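Long-range contact in glucose-6-phosphate 1-dehydrogenase (Kluyveromyces lactis, PDB 7E6I), which oxidises D-glucose 6-phosphate with NADP(+) to 6-phospho-D-glucono-1,5-lactone, the first step of the oxidative pentose phosphate pathway, yielding NADPH: residues 218-223 and 340-345. Sequence-based numbering, arbitrary orientation.
With BG6 (6-O-phosphono-beta-D-glucopyranose), chain B.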
# COMPACT_ATOMS: atom_id res chain seq x y z
N VAL A 218 12.47 -1.30 3.70
CA VAL A 218 13.24 -0.16 3.22
C VAL A 218 12.47 0.54 2.11
O VAL A 218 12.03 -0.10 1.15
CB VAL A 218 14.62 -0.58 2.72
CG1 VAL A 218 15.35 0.62 2.17
CG2 VAL A 218 15.43 -1.24 3.86
N PHE A 219 12.32 1.87 2.24
CA PHE A 219 11.63 2.70 1.26
C PHE A 219 12.53 3.88 0.93
O PHE A 219 12.92 4.64 1.83
CB PHE A 219 10.28 3.19 1.80
CG PHE A 219 9.57 4.22 0.95
CD1 PHE A 219 9.91 5.57 1.02
CD2 PHE A 219 8.52 3.86 0.13
CE1 PHE A 219 9.22 6.52 0.26
CE2 PHE A 219 7.84 4.80 -0.62
CZ PHE A 219 8.19 6.13 -0.55
N LYS A 220 12.87 4.03 -0.34
CA LYS A 220 13.72 5.12 -0.79
C LYS A 220 13.06 5.75 -1.99
O LYS A 220 12.62 5.04 -2.91
CB LYS A 220 15.12 4.62 -1.17
CG LYS A 220 16.03 4.33 -0.01
CD LYS A 220 17.29 3.66 -0.51
CE LYS A 220 18.53 4.53 -0.28
NZ LYS A 220 19.79 3.82 -0.69
N GLU A 221 12.98 7.07 -1.98
CA GLU A 221 12.62 7.80 -3.19
C GLU A 221 13.69 8.85 -3.49
O GLU A 221 14.30 9.40 -2.57
CB GLU A 221 11.26 8.47 -3.03
CG GLU A 221 10.12 7.59 -3.49
CD GLU A 221 8.77 8.15 -3.09
OE1 GLU A 221 8.76 9.19 -2.38
OE2 GLU A 221 7.73 7.56 -3.47
N PRO A 222 13.94 9.13 -4.78
CA PRO A 222 15.02 10.06 -5.14
C PRO A 222 14.58 11.52 -5.24
O PRO A 222 15.41 12.44 -5.22
CB PRO A 222 15.49 9.53 -6.50
CG PRO A 222 14.21 8.99 -7.12
CD PRO A 222 13.35 8.49 -5.97
N PHE A 223 13.28 11.76 -5.37
CA PHE A 223 12.79 13.12 -5.44
C PHE A 223 12.37 13.59 -4.05
O PHE A 223 12.32 12.82 -3.10
CB PHE A 223 11.61 13.20 -6.41
CG PHE A 223 10.60 12.12 -6.20
CD1 PHE A 223 9.60 12.26 -5.24
CD2 PHE A 223 10.65 10.96 -6.94
CE1 PHE A 223 8.67 11.25 -5.03
CE2 PHE A 223 9.74 9.95 -6.75
CZ PHE A 223 8.74 10.09 -5.79
N ALA A 340 14.04 12.13 -1.25
CA ALA A 340 15.22 12.91 -1.66
C ALA A 340 16.52 12.19 -1.31
O ALA A 340 17.49 12.80 -0.87
CB ALA A 340 15.19 14.32 -1.04
N LEU A 341 16.53 10.89 -1.51
CA LEU A 341 17.74 10.09 -1.39
C LEU A 341 18.28 9.82 -2.80
O LEU A 341 17.84 10.44 -3.78
CB LEU A 341 17.43 8.81 -0.61
CG LEU A 341 16.78 9.01 0.76
CD1 LEU A 341 16.16 7.71 1.29
CD2 LEU A 341 17.79 9.58 1.76
N ASN A 342 19.20 8.86 -2.92
CA ASN A 342 19.94 8.59 -4.14
C ASN A 342 19.25 7.66 -5.12
O ASN A 342 19.77 7.45 -6.22
CB ASN A 342 21.29 7.97 -3.79
CG ASN A 342 21.13 6.58 -3.21
OD1 ASN A 342 20.47 6.39 -2.19
ND2 ASN A 342 21.71 5.59 -3.87
N GLU A 343 18.12 7.05 -4.76
CA GLU A 343 17.49 6.08 -5.67
C GLU A 343 16.06 5.83 -5.22
O GLU A 343 15.68 6.16 -4.09
CB GLU A 343 18.26 4.76 -5.71
CG GLU A 343 18.38 4.13 -4.33
CD GLU A 343 19.11 2.81 -4.33
OE1 GLU A 343 19.05 2.09 -5.35
OE2 GLU A 343 19.74 2.49 -3.30
N GLY A 344 15.28 5.22 -6.11
CA GLY A 344 13.94 4.77 -5.78
C GLY A 344 13.93 3.27 -5.64
O GLY A 344 14.40 2.54 -6.51
N LYS A 345 13.36 2.80 -4.52
CA LYS A 345 13.48 1.41 -4.12
C LYS A 345 12.54 1.11 -2.97
O LYS A 345 12.47 1.87 -2.00
CB LYS A 345 14.92 1.14 -3.67
CG LYS A 345 15.41 -0.23 -3.81
CD LYS A 345 16.92 -0.22 -3.56
CE LYS A 345 17.28 -0.11 -2.09
NZ LYS A 345 18.53 -0.88 -1.80
C1 BG6 B . 1.71 7.41 -1.28
C2 BG6 B . 2.53 8.51 -0.59
O1 BG6 B . 0.86 6.75 -0.43
O5 BG6 B . 2.64 6.39 -1.85
C3 BG6 B . 3.52 9.12 -1.53
O2 BG6 B . 1.68 9.53 -0.05
C4 BG6 B . 4.45 8.09 -2.08
O3 BG6 B . 4.32 10.11 -0.84
C5 BG6 B . 3.67 6.96 -2.75
O4 BG6 B . 5.34 8.72 -3.00
C6 BG6 B . 4.54 5.81 -3.17
O6 BG6 B . 3.70 4.83 -3.77
P BG6 B . 4.34 3.90 -4.99
O1P BG6 B . 5.59 3.35 -4.34
O2P BG6 B . 4.62 4.78 -6.17
O3P BG6 B . 3.39 2.79 -5.44
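F219 lays its CA against K345 O in a CA-H...O contact, while its ring has C6 of the bound sugar phosphate at its edge. At K220 the backbone forms an antiparallel hydrogen-bonded pair with K345: K220 N reaches K345 O at 2.8 Å and K345 N returns to K220 O at 2.9 Å. K220 CG, beside the backbone N (chi1 -77°), meets L341 CD1 at 3.6 Å, the two side chains crossing at about a right angle, and the chain ends at two acceptors. K220 NZ makes a salt bridge with E343 OE2 at 2.9 Å, on the anti lone pair, and donates to N342 OD1 at 3.1 Å, on a lone pair in the amide plane. K345, which probably binds the second NADP(+) as in related enzymes, pairs its NZ chiefly with E347; a long salt bridge to E343 OE2 completes a network with K220. E221 faces both ways: its carbonyl O accepts L341 N at 2.9 Å, whereas its OE2 receives O4 of glucose 6-phosphate at 2.7 Å and its OE1 pairs with K339. P222 rests its ring on the E343-G344 backbone, and F223 O takes a weak bond from A340 N. The loop thus holds the carbonyl of a substrate-binding glutamate, whose charge the K339 ammonium probably offsets, and pairs with the strand one residue earlier.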